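Local coordinates for WbbM protein (Klebsiella pneumoniae, PDB 6U4B) that is a trimeric, bifunctional glycosyltransferase that acts as an O-antigen polymerase, at residues E92-Y97 with I222-S227; Q144-V147 with I152-P155; V351-A356 with T586-E591; K432-E437 with L521-N526. All blocks are in the same frame, centred on the assembly; numbering follows the deposited sequence.

Interaction 1: residues E92-Y97 with I222-S227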
loop_
_atom_site.group_PDB
_atom_site.type_symbol
_atom_site.label_atom_id
_atom_site.label_comp_id
_atom_site.label_asym_id
_atom_site.label_seq_id
_atom_site.Cartn_x
_atom_site.Cartn_y
_atom_site.Cartn_z
ATOM N N GLU A 92 42.400 -7.886 -11.063
ATOM C CA GLU A 92 43.469 -7.168 -10.384
ATOM C C GLU A 92 44.620 -6.850 -11.331
ATOM O O GLU A 92 44.943 -7.626 -12.236
ATOM C CB GLU A 92 43.996 -7.980 -9.201
ATOM C CG GLU A 92 43.206 -7.810 -7.918
ATOM C CD GLU A 92 43.418 -6.450 -7.282
ATOM O OE1 GLU A 92 42.740 -5.482 -7.693
ATOM O OE2 GLU A 92 44.275 -6.348 -6.379
ATOM N N GLU A 93 45.241 -5.692 -11.109
ATOM C CA GLU A 93 46.511 -5.369 -11.751
ATOM C C GLU A 93 47.609 -6.136 -11.026
ATOM O O GLU A 93 47.927 -5.843 -9.868
ATOM C CB GLU A 93 46.772 -3.866 -11.734
ATOM C CG GLU A 93 46.329 -3.160 -13.007
ATOM C CD GLU A 93 47.027 -1.830 -13.214
ATOM O OE1 GLU A 93 47.082 -1.030 -12.257
ATOM O OE2 GLU A 93 47.526 -1.587 -14.334
ATOM N N LEU A 94 48.190 -7.118 -11.707
ATOM C CA LEU A 94 49.052 -8.095 -11.061
ATOM C C LEU A 94 50.432 -7.513 -10.791
ATOM O O LEU A 94 51.068 -6.950 -11.688
ATOM C CB LEU A 94 49.167 -9.342 -11.934
ATOM C CG LEU A 94 47.837 -9.809 -12.527
ATOM C CD1 LEU A 94 48.069 -10.895 -13.553
ATOM C CD2 LEU A 94 46.893 -10.292 -11.436
ATOM N N ALA A 95 50.895 -7.660 -9.553
ATOM C CA ALA A 95 52.260 -7.303 -9.206
ATOM C C ALA A 95 53.230 -8.306 -9.831
ATOM O O ALA A 95 52.832 -9.283 -10.471
ATOM C CB ALA A 95 52.423 -7.252 -7.689
ATOM N N ASP A 96 54.528 -8.057 -9.639
ATOM C CA ASP A 96 55.538 -8.976 -10.156
ATOM C C ASP A 96 55.401 -10.362 -9.540
ATOM O O ASP A 96 55.758 -11.361 -10.174
ATOM C CB ASP A 96 56.939 -8.417 -9.903
ATOM C CG ASP A 96 57.176 -7.096 -10.608
ATOM O OD1 ASP A 96 56.648 -6.911 -11.724
ATOM O OD2 ASP A 96 57.888 -6.239 -10.044
ATOM N N TYR A 97 54.886 -10.443 -8.314
ATOM C CA TYR A 97 54.619 -11.709 -7.648
ATOM C C TYR A 97 53.203 -11.683 -7.096
ATOM O O TYR A 97 52.806 -10.705 -6.455
ATOM C CB TYR A 97 55.627 -11.972 -6.523
ATOM C CG TYR A 97 56.990 -12.402 -7.011
ATOM C CD1 TYR A 97 57.364 -13.739 -6.992
ATOM C CD2 TYR A 97 57.900 -11.474 -7.499
ATOM C CE1 TYR A 97 58.611 -14.140 -7.441
ATOM C CE2 TYR A 97 59.149 -11.865 -7.950
ATOM C CZ TYR A 97 59.498 -13.199 -7.919
ATOM O OH TYR A 97 60.738 -13.595 -8.367
ATOM N N ILE A 222 54.106 -16.722 -14.410
ATOM C CA ILE A 222 53.721 -18.086 -14.068
ATOM C C ILE A 222 52.289 -18.124 -13.546
ATOM O O ILE A 222 51.557 -19.095 -13.783
ATOM C CB ILE A 222 54.717 -18.677 -13.051
ATOM C CG1 ILE A 222 56.136 -18.655 -13.629
ATOM C CG2 ILE A 222 54.330 -20.097 -12.673
ATOM C CD1 ILE A 222 57.160 -19.379 -12.777
ATOM N N PHE A 223 51.862 -17.075 -12.840
ATOM C CA PHE A 223 50.501 -17.037 -12.314
ATOM C C PHE A 223 49.470 -16.962 -13.435
ATOM O O PHE A 223 48.442 -17.648 -13.383
ATOM C CB PHE A 223 50.343 -15.855 -11.356
ATOM C CG PHE A 223 48.918 -15.555 -10.991
ATOM C CD1 PHE A 223 48.249 -16.329 -10.058
ATOM C CD2 PHE A 223 48.248 -14.493 -11.577
ATOM C CE1 PHE A 223 46.938 -16.053 -9.717
ATOM C CE2 PHE A 223 46.937 -14.210 -11.241
ATOM C CZ PHE A 223 46.281 -14.991 -10.308
ATOM N N VAL A 224 49.719 -16.132 -14.450
ATOM C CA VAL A 224 48.772 -16.008 -15.555
ATOM C C VAL A 224 48.690 -17.309 -16.342
ATOM O O VAL A 224 47.595 -17.774 -16.685
ATOM C CB VAL A 224 49.156 -14.823 -16.461
ATOM C CG1 VAL A 224 48.408 -14.900 -17.786
ATOM C CG2 VAL A 224 48.855 -13.515 -15.767
ATOM N N ASP A 225 49.840 -17.917 -16.642
ATOM C CA ASP A 225 49.846 -19.165 -17.397
ATOM C C ASP A 225 49.128 -20.272 -16.634
ATOM O O ASP A 225 48.314 -21.010 -17.203
ATOM C CB ASP A 225 51.281 -19.577 -17.721
ATOM C CG ASP A 225 51.345 -20.838 -18.559
ATOM O OD1 ASP A 225 51.113 -20.750 -19.783
ATOM O OD2 ASP A 225 51.616 -21.919 -17.993
ATOM N N TYR A 226 49.419 -20.400 -15.337
ATOM C CA TYR A 226 48.746 -21.410 -14.526
ATOM C C TYR A 226 47.249 -21.136 -14.432
ATOM O O TYR A 226 46.439 -22.071 -14.426
ATOM C CB TYR A 226 49.380 -21.466 -13.136
ATOM C CG TYR A 226 48.650 -22.357 -12.158
ATOM C CD1 TYR A 226 48.176 -21.853 -10.952
ATOM C CD2 TYR A 226 48.424 -23.699 -12.443
ATOM C CE1 TYR A 226 47.504 -22.661 -10.051
ATOM C CE2 TYR A 226 47.753 -24.517 -11.551
ATOM C CZ TYR A 226 47.294 -23.991 -10.357
ATOM O OH TYR A 226 46.624 -24.799 -9.465
ATOM N N SER A 227 46.862 -19.860 -14.364
ATOM C CA SER A 227 45.446 -19.516 -14.280
ATOM C C SER A 227 44.704 -19.925 -15.549
ATOM O O SER A 227 43.654 -20.575 -15.482
ATOM C CB SER A 227 45.282 -18.017 -14.022
ATOM O OG SER A 227 45.908 -17.638 -12.807
#
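Leu94, in the non-helical link between helix 82-91 and strand 97-102, passes Val224 on helix 220-240 with their CA atoms 9.1 Å apart, a spacing that side chains alone bridge. The CB of Leu94 is directed at the helix, and CG lies anti to the carbonyl carbon (chi1 -44°), which lets the two methyls divide between consecutive helix residues. Leu94 CD1 comes to 3.5 Å from Val224 CG2, a close methyl-methyl approach. Its twin, Leu94 CD2, reaches Phe223 CE2 at 3.9 Å, meeting the ring obliquely. In both pairs the side chains cross at roughly a right angle.

The contact joins the connection entering strand 97-102 to the helix that leaves strand 216-219; these strands are antiparallel partners in the mixed sheet of the DUF4422 region. Behind the contact, Ser227 OG sits 3.5 Å above the centre of one face of the Phe223 ring. The same hydroxyl donates to Phe223 O at 2.6 Å, and Ser227 N reaches that carbonyl from the opposite face of its plane. His85 NE2 is a further hydrogen-bond partner of Ser227 OG, and the His85 ring meets that of Phe223. Leu94 also rests on Val88 of helix 82-91.

Interaction 2: residues Q144-V147 with I152-P155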
loop_
_atom_site.group_PDB
_atom_site.type_symbol
_atom_site.label_atom_id
_atom_site.label_comp_id
_atom_site.label_asym_id
_atom_site.label_seq_id
_atom_site.Cartn_x
_atom_site.Cartn_y
_atom_site.Cartn_z
ATOM N N GLN A 144 59.961 -9.489 0.357
ATOM C CA GLN A 144 60.656 -9.131 -0.877
ATOM C C GLN A 144 61.991 -9.858 -1.002
ATOM O O GLN A 144 62.338 -10.345 -2.085
ATOM C CB GLN A 144 60.857 -7.617 -0.946
ATOM C CG GLN A 144 59.639 -6.854 -1.446
ATOM C CD GLN A 144 59.835 -6.300 -2.843
ATOM O OE1 GLN A 144 60.887 -5.744 -3.161
ATOM N NE2 GLN A 144 58.821 -6.454 -3.688
ATOM N N ARG A 145 62.758 -9.937 0.089
ATOM C CA ARG A 145 64.027 -10.658 0.035
ATOM C C ARG A 145 63.814 -12.158 -0.132
ATOM O O ARG A 145 64.683 -12.852 -0.671
ATOM C CB ARG A 145 64.856 -10.380 1.292
ATOM C CG ARG A 145 65.454 -8.979 1.368
ATOM C CD ARG A 145 66.782 -8.991 2.121
ATOM N NE ARG A 145 67.420 -7.678 2.148
ATOM C CZ ARG A 145 68.680 -7.465 2.519
ATOM N NH1 ARG A 145 69.447 -8.482 2.891
ATOM N NH2 ARG A 145 69.175 -6.234 2.513
ATOM N N CYS A 146 62.670 -12.673 0.314
ATOM C CA CYS A 146 62.425 -14.105 0.209
ATOM C C CYS A 146 62.096 -14.517 -1.220
ATOM O O CYS A 146 62.355 -15.666 -1.601
ATOM C CB CYS A 146 61.296 -14.503 1.156
ATOM S SG CYS A 146 61.018 -16.278 1.329
ATOM N N VAL A 147 61.539 -13.604 -2.021
ATOM C CA VAL A 147 61.105 -13.919 -3.378
ATOM C C VAL A 147 62.141 -13.513 -4.428
ATOM O O VAL A 147 61.847 -13.567 -5.625
ATOM C CB VAL A 147 59.748 -13.277 -3.702
ATOM C CG1 VAL A 147 58.695 -13.670 -2.694
ATOM C CG2 VAL A 147 59.899 -11.763 -3.802
ATOM N N ILE A 152 58.580 -19.792 -7.727
ATOM C CA ILE A 152 57.401 -20.209 -6.975
ATOM C C ILE A 152 57.808 -20.478 -5.534
ATOM O O ILE A 152 58.794 -21.180 -5.285
ATOM C CB ILE A 152 56.741 -21.467 -7.576
ATOM C CG1 ILE A 152 56.240 -21.200 -8.995
ATOM C CG2 ILE A 152 55.594 -21.948 -6.693
ATOM C CD1 ILE A 152 55.662 -22.420 -9.667
ATOM N N LEU A 153 57.042 -19.932 -4.589
ATOM C CA LEU A 153 57.187 -20.236 -3.172
ATOM C C LEU A 153 55.907 -20.899 -2.687
ATOM O O LEU A 153 54.811 -20.542 -3.131
ATOM C CB LEU A 153 57.479 -18.974 -2.346
ATOM C CG LEU A 153 58.678 -18.110 -2.754
ATOM C CD1 LEU A 153 58.300 -17.093 -3.827
ATOM C CD2 LEU A 153 59.264 -17.417 -1.539
ATOM N N LEU A 154 56.046 -21.865 -1.776
ATOM C CA LEU A 154 54.898 -22.639 -1.314
ATOM C C LEU A 154 55.297 -23.484 -0.105
ATOM O O LEU A 154 56.483 -23.536 0.240
ATOM C CB LEU A 154 54.337 -23.501 -2.457
ATOM C CG LEU A 154 55.064 -24.698 -3.071
ATOM C CD1 LEU A 154 54.157 -25.348 -4.108
ATOM C CD2 LEU A 154 56.366 -24.289 -3.712
ATOM N N PRO A 155 54.346 -24.127 0.593
ATOM C CA PRO A 155 54.719 -24.922 1.771
ATOM C C PRO A 155 55.477 -26.193 1.433
ATOM O O PRO A 155 55.673 -26.518 0.255
ATOM C CB PRO A 155 53.363 -25.247 2.413
ATOM C CG PRO A 155 52.384 -25.133 1.316
ATOM C CD PRO A 155 52.883 -24.000 0.481
#
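Leu153 drives its forked tip into the end of helix 140-146, with CD2 nearest Cys146 and CD1 nearest Val147. Its CA lies 7.4 Å from that of Val147, and its CB is directed at the helix. With CG anti to the carbonyl carbon (chi1 -55°), the fork straddles the point where the helix gives way to a turn. Leu153 CD2 meets Cys146 SG at 3.5 Å and also lies 3.6 Å from Cys146 O, so this methyl is pressed against both sulfur and backbone. Leu153 CD1 takes the other side, 3.6 Å from Val147 CG1 and 4.1 Å from Val147 CB, the two side chains crossing at about a right angle.

These three residues are buried, and Leu280 of strand 277-285 adds to the packing on Cys146 and Leu153. The solvent side lies with the two preceding residues: Arg145 is exposed and extends away from the strand, and Gln144 is partly exposed. At the helix end Val147 N reaches Gln144 O, three residues back, in a weak bond of 3.4 Å.

Helix 140-146 belongs to a beta-alpha-beta crossover linking strand 122-125 to strand 152-159, which both run parallel to strand 277-285 between them. The helix-terminal carbonyl Cys146 O accepts a hydrogen bond from Lys278 NZ, a positive group that would be expected to suit the negative end of the helix dipole. No hydrogen bond joins the two segments directly, so across them the contact rests on apolar packing of methyls and sulfur, while the four-residue link between them also limits how far apart they can lie.

Interaction 3: residues V351-A356 with T586-E591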
loop_
_atom_site.group_PDB
_atom_site.type_symbol
_atom_site.label_atom_id
_atom_site.label_comp_id
_atom_site.label_asym_id
_atom_site.label_seq_id
_atom_site.Cartn_x
_atom_site.Cartn_y
_atom_site.Cartn_z
ATOM N N VAL A 351 17.140 -5.560 3.392
ATOM C CA VAL A 351 17.814 -4.876 2.293
ATOM C C VAL A 351 16.805 -4.456 1.233
ATOM O O VAL A 351 16.898 -3.361 0.664
ATOM C CB VAL A 351 18.921 -5.769 1.703
ATOM C CG1 VAL A 351 19.482 -5.148 0.432
ATOM C CG2 VAL A 351 20.028 -5.984 2.724
ATOM N N ASN A 352 15.815 -5.312 0.960
ATOM C CA ASN A 352 14.806 -5.005 -0.050
ATOM C C ASN A 352 14.018 -3.742 0.274
ATOM O O ASN A 352 13.396 -3.164 -0.624
ATOM C CB ASN A 352 13.850 -6.186 -0.216
ATOM C CG ASN A 352 14.508 -7.376 -0.885
ATOM O OD1 ASN A 352 15.568 -7.247 -1.500
ATOM N ND2 ASN A 352 13.882 -8.543 -0.773
ATOM N N LEU A 353 14.024 -3.303 1.536
ATOM C CA LEU A 353 13.412 -2.026 1.882
ATOM C C LEU A 353 14.165 -0.847 1.281
ATOM O O LEU A 353 13.571 0.219 1.088
ATOM C CB LEU A 353 13.347 -1.864 3.403
ATOM C CG LEU A 353 12.551 -2.882 4.221
ATOM C CD1 LEU A 353 12.826 -2.690 5.708
ATOM C CD2 LEU A 353 11.060 -2.763 3.928
ATOM N N THR A 354 15.452 -1.014 0.980
ATOM C CA THR A 354 16.294 0.067 0.487
ATOM C C THR A 354 16.532 0.002 -1.013
ATOM O O THR A 354 17.211 0.881 -1.553
ATOM C CB THR A 354 17.647 0.056 1.211
ATOM O OG1 THR A 354 18.391 -1.103 0.816
ATOM C CG2 THR A 354 17.447 0.031 2.720
ATOM N N SER A 355 15.986 -1.005 -1.698
ATOM C CA SER A 355 16.349 -1.244 -3.093
ATOM C C SER A 355 15.910 -0.097 -3.997
ATOM O O SER A 355 16.625 0.263 -4.938
ATOM C CB SER A 355 15.744 -2.564 -3.568
ATOM O OG SER A 355 16.287 -3.655 -2.845
ATOM N N ALA A 356 14.746 0.490 -3.730
ATOM C CA ALA A 356 14.244 1.578 -4.559
ATOM C C ALA A 356 14.839 2.930 -4.194
ATOM O O ALA A 356 14.445 3.942 -4.785
ATOM C CB ALA A 356 12.719 1.649 -4.466
ATOM N N THR A 586 5.034 -4.387 3.935
ATOM C CA THR A 586 6.323 -5.069 4.020
ATOM C C THR A 586 6.038 -6.562 4.137
ATOM O O THR A 586 4.881 -6.935 4.365
ATOM C CB THR A 586 7.157 -4.558 5.204
ATOM O OG1 THR A 586 6.567 -4.997 6.435
ATOM C CG2 THR A 586 7.240 -3.037 5.194
ATOM N N PRO A 587 7.028 -7.445 3.957
ATOM C CA PRO A 587 6.751 -8.882 4.142
ATOM C C PRO A 587 6.346 -9.255 5.558
ATOM O O PRO A 587 5.791 -10.343 5.754
ATOM C CB PRO A 587 8.073 -9.556 3.752
ATOM C CG PRO A 587 8.720 -8.585 2.840
ATOM C CD PRO A 587 8.354 -7.221 3.351
ATOM N N TRP A 588 6.596 -8.397 6.549
ATOM C CA TRP A 588 6.191 -8.692 7.918
ATOM C C TRP A 588 4.745 -8.310 8.206
ATOM O O TRP A 588 4.292 -8.494 9.340
ATOM C CB TRP A 588 7.108 -7.975 8.915
ATOM C CG TRP A 588 8.560 -8.304 8.751
ATOM C CD1 TRP A 588 9.201 -9.426 9.190
ATOM C CD2 TRP A 588 9.553 -7.502 8.102
ATOM N NE1 TRP A 588 10.532 -9.374 8.851
ATOM C CE2 TRP A 588 10.773 -8.202 8.183
ATOM C CE3 TRP A 588 9.528 -6.261 7.459
ATOM C CZ2 TRP A 588 11.957 -7.703 7.646
ATOM C CZ3 TRP A 588 10.704 -5.768 6.924
ATOM C CH2 TRP A 588 11.901 -6.487 7.021
ATOM N N GLU A 589 4.013 -7.799 7.213
ATOM C CA GLU A 589 2.672 -7.276 7.465
ATOM C C GLU A 589 1.723 -8.372 7.937
ATOM O O GLU A 589 1.056 -8.227 8.968
ATOM C CB GLU A 589 2.136 -6.598 6.205
ATOM C CG GLU A 589 0.686 -6.168 6.305
ATOM C CD GLU A 589 0.300 -5.180 5.224
ATOM O OE1 GLU A 589 -0.449 -4.229 5.532
ATOM O OE2 GLU A 589 0.757 -5.349 4.074
ATOM N N MET A 590 1.649 -9.480 7.197
ATOM C CA MET A 590 0.783 -10.578 7.611
ATOM C C MET A 590 1.317 -11.308 8.836
ATOM O O MET A 590 0.541 -11.975 9.529
ATOM C CB MET A 590 0.583 -11.566 6.462
ATOM C CG MET A 590 1.867 -12.019 5.787
ATOM S SD MET A 590 1.660 -13.570 4.888
ATOM C CE MET A 590 2.380 -14.728 6.051
ATOM N N GLU A 591 2.620 -11.203 9.117
ATOM C CA GLU A 591 3.158 -11.786 10.342
ATOM C C GLU A 591 2.537 -11.145 11.575
ATOM O O GLU A 591 2.313 -11.819 12.586
ATOM C CB GLU A 591 4.678 -11.626 10.389
ATOM C CG GLU A 591 5.470 -12.680 9.642
ATOM C CD GLU A 591 6.931 -12.681 10.050
ATOM O OE1 GLU A 591 7.207 -12.597 11.267
ATOM O OE2 GLU A 591 7.804 -12.751 9.159
#
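Thr586 opens the second segment with a methyl contact to Leu353, CG2 lying 4.0 Å from Leu353 CD2. Its chi1 of 70° turns OG1 in between the backbone N and the carbonyl carbon, leaving CG2 for the leucine. That hydroxyl bonds to Ile583 O and also accepts a weak capping bond from Trp588 N (3.4 Å, 138° at the hydrogen). Pro587 follows at the first corner of a type I turn, which Glu589 N closes onto Thr586 O at 3.1 Å; the Pro587 ring packs on Arg349 and on Asp577 of a neighbouring subunit.

Trp588 then brings the far rim of its indole to the other leucine methyl. Leu353 CD1 is 3.9 Å from Trp588 CZ3 and 4.1 Å from Trp588 CH2, approaching the edge close to the ring plane. Asn346 OD1 takes the indole NE1, and Arg349 makes a cation-pi contact with the ring. The turn thus docks the C-terminal helix 589-596 on helix 344-352, the crossover between parallel strands 333-340 and 360-366 of the glycosyltransferase family 8 region. Asn585, just upstream, binds a second magnesium in a structure of this protein, though none is bound to it here.

Glu589 meets Glu589 of both other subunits, placing the start of the helix at the trimer interface. Further on, Glu591 OE2 forms a salt bridge with Arg349 NH1.

Interaction 4: residues K432-E437 with L521-N526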
loop_
_atom_site.group_PDB
_atom_site.type_symbol
_atom_site.label_atom_id
_atom_site.label_comp_id
_atom_site.label_asym_id
_atom_site.label_seq_id
_atom_site.Cartn_x
_atom_site.Cartn_y
_atom_site.Cartn_z
ATOM N N LYS A 432 18.158 13.323 27.896
ATOM C CA LYS A 432 18.103 13.119 29.335
ATOM C C LYS A 432 17.052 12.073 29.687
ATOM O O LYS A 432 15.929 12.100 29.179
ATOM C CB LYS A 432 17.796 14.444 30.033
ATOM C CG LYS A 432 17.830 14.401 31.550
ATOM C CD LYS A 432 17.106 15.612 32.121
ATOM C CE LYS A 432 17.221 15.683 33.631
ATOM N NZ LYS A 432 16.925 14.377 34.283
ATOM N N ASP A 433 17.427 11.142 30.559
ATOM C CA ASP A 433 16.575 10.008 30.921
ATOM C C ASP A 433 15.617 10.453 32.023
ATOM O O ASP A 433 16.001 10.560 33.191
ATOM C CB ASP A 433 17.434 8.827 31.365
ATOM C CG ASP A 433 16.647 7.531 31.490
ATOM O OD1 ASP A 433 15.406 7.579 31.631
ATOM O OD2 ASP A 433 17.283 6.456 31.455
ATOM N N ILE A 434 14.355 10.695 31.661
ATOM C CA ILE A 434 13.384 11.106 32.671
ATOM C C ILE A 434 12.894 9.928 33.504
ATOM O O ILE A 434 12.392 10.134 34.616
ATOM C CB ILE A 434 12.188 11.842 32.043
ATOM C CG1 ILE A 434 11.327 10.888 31.216
ATOM C CG2 ILE A 434 12.669 13.009 31.191
ATOM C CD1 ILE A 434 10.110 11.553 30.610
ATOM N N VAL A 435 13.030 8.696 33.009
ATOM C CA VAL A 435 12.695 7.538 33.834
ATOM C C VAL A 435 13.695 7.397 34.972
ATOM O O VAL A 435 13.313 7.169 36.128
ATOM C CB VAL A 435 12.624 6.259 32.980
ATOM C CG1 VAL A 435 12.417 5.046 33.872
ATOM C CG2 VAL A 435 11.503 6.362 31.962
ATOM N N MET A 436 14.989 7.534 34.671
ATOM C CA MET A 436 15.985 7.570 35.735
ATOM C C MET A 436 15.771 8.772 36.644
ATOM O O MET A 436 16.004 8.684 37.855
ATOM C CB MET A 436 17.395 7.590 35.143
ATOM C CG MET A 436 18.511 7.677 36.182
ATOM S SD MET A 436 18.565 6.260 37.297
ATOM C CE MET A 436 19.148 4.975 36.189
ATOM N N GLU A 437 15.318 9.897 36.084
ATOM C CA GLU A 437 14.959 11.044 36.911
ATOM C C GLU A 437 13.893 10.665 37.931
ATOM O O GLU A 437 13.941 11.104 39.085
ATOM C CB GLU A 437 14.481 12.197 36.028
ATOM C CG GLU A 437 14.230 13.502 36.777
ATOM C CD GLU A 437 13.707 14.598 35.869
ATOM O OE1 GLU A 437 12.769 15.318 36.276
ATOM O OE2 GLU A 437 14.228 14.734 34.741
ATOM N N LEU A 521 20.066 16.323 23.996
ATOM C CA LEU A 521 19.097 16.470 22.926
ATOM C C LEU A 521 17.702 16.701 23.503
ATOM O O LEU A 521 17.379 16.208 24.588
ATOM C CB LEU A 521 19.088 15.226 22.043
ATOM C CG LEU A 521 20.391 14.933 21.303
ATOM C CD1 LEU A 521 20.300 13.621 20.530
ATOM C CD2 LEU A 521 20.736 16.087 20.373
ATOM N N PRO A 522 16.860 17.460 22.803
ATOM C CA PRO A 522 15.502 17.696 23.303
ATOM C C PRO A 522 14.710 16.400 23.402
ATOM O O PRO A 522 14.961 15.431 22.681
ATOM C CB PRO A 522 14.897 18.652 22.267
ATOM C CG PRO A 522 15.760 18.519 21.054
ATOM C CD PRO A 522 17.134 18.196 21.559
ATOM N N LEU A 523 13.742 16.396 24.320
ATOM C CA LEU A 523 12.997 15.183 24.638
ATOM C C LEU A 523 12.197 14.659 23.450
ATOM O O LEU A 523 11.807 13.486 23.451
ATOM C CB LEU A 523 12.074 15.453 25.830
ATOM C CG LEU A 523 11.316 14.293 26.476
ATOM C CD1 LEU A 523 12.246 13.138 26.810
ATOM C CD2 LEU A 523 10.616 14.793 27.725
ATOM N N GLU A 524 11.950 15.495 22.436
ATOM C CA GLU A 524 11.216 15.051 21.257
ATOM C C GLU A 524 11.931 13.929 20.513
ATOM O O GLU A 524 11.299 13.227 19.717
ATOM C CB GLU A 524 10.981 16.224 20.299
ATOM C CG GLU A 524 9.997 17.279 20.794
ATOM C CD GLU A 524 10.564 18.154 21.899
ATOM O OE1 GLU A 524 9.814 18.477 22.846
ATOM O OE2 GLU A 524 11.755 18.518 21.818
ATOM N N TRP A 525 13.227 13.742 20.753
ATOM C CA TRP A 525 14.013 12.740 20.048
ATOM C C TRP A 525 14.036 11.387 20.749
ATOM O O TRP A 525 14.683 10.461 20.249
ATOM C CB TRP A 525 15.446 13.243 19.842
ATOM C CG TRP A 525 15.602 14.020 18.575
ATOM C CD1 TRP A 525 15.842 15.359 18.452
ATOM C CD2 TRP A 525 15.503 13.506 17.242
ATOM N NE1 TRP A 525 15.907 15.706 17.122
ATOM C CE2 TRP A 525 15.701 14.586 16.360
ATOM C CE3 TRP A 525 15.266 12.234 16.710
ATOM C CZ2 TRP A 525 15.675 14.433 14.975
ATOM C CZ3 TRP A 525 15.239 12.084 15.334
ATOM C CH2 TRP A 525 15.442 13.178 14.483
ATOM N N ASN A 526 13.346 11.245 21.880
ATOM C CA ASN A 526 13.285 9.966 22.578
ATOM C C ASN A 526 12.019 9.896 23.424
ATOM O O ASN A 526 12.087 9.904 24.657
ATOM C CB ASN A 526 14.528 9.767 23.449
ATOM C CG ASN A 526 14.744 8.315 23.837
ATOM O OD1 ASN A 526 13.805 7.520 23.874
ATOM N ND2 ASN A 526 15.990 7.964 24.131
HETATM O O HOH W 1 17.532 16.052 27.159
#
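Ile434 and Leu523 meet through their branch tips, while Lys432 and Leu521 are joined by a water. Along Ile434, CB is still 5.4 Å from Leu523 CD1. The CG2 branch leaves it anti to the carbonyl carbon and comes to 4.4 Å from both Leu523 CD1 and Leu523 CD2; CG1 stays farther off, 5.0 Å from Leu523 CD1. Beyond it, CD1 ends 4.4 Å from Leu523 CD2, so the apolar packing is light.

The backbones show why water enters. Lys432 N and Leu521 O are 4.5 Å apart, too far for a direct bond, and the water spans them by accepting from Lys432 N (2.9 Å) and donating to Leu521 O (2.6 Å). It continues the link between parallel strands 428-432 and 518-521 at their ends. The lysine chain leads away instead: Lys432 NZ makes a 2.8 Å salt bridge to Glu437 OE2, on the anti side and 30° out of the carboxylate plane. Between them Asp433 is the N-cap of helix 434-441: Met436 N points at OD1 nearly straight (166°), from above the carboxylate plane.

Asn526 is second shell to the metal, its OD1 bonding ND1 of the magnesium ligand His560. Helix 543-554 lies over both segments, with Thr545 and Phe549 against Ile434 and Ala552 against Leu523, while Val431 of strand 428-432 packs on Leu523 and Asn526.

In the fold
Interactions 1 and 2 belong to the DUF4422 region and touch each other: Tyr97 OH and Val147 O are 3.0 Å apart, a probable hydrogen bond, and Ile222 packs on Ile152. Interaction 2 is buried, whereas interaction 1, like interaction 4, is only partly buried; interactions 1 and 2 both rely on apolar contacts beside the same mixed sheet. Interactions 3 and 4 sit about 31 Å apart, centre to centre, without touching. Interaction 3, buried like interaction 2, is the one reached by other subunits. Interaction 4 alone uses a bridging water between its segments and bonds a metal ligand, yet Thr586 in interaction 3 has its side chain closer to a bound magnesium (about 9 Å, against about 13 Å for Leu523).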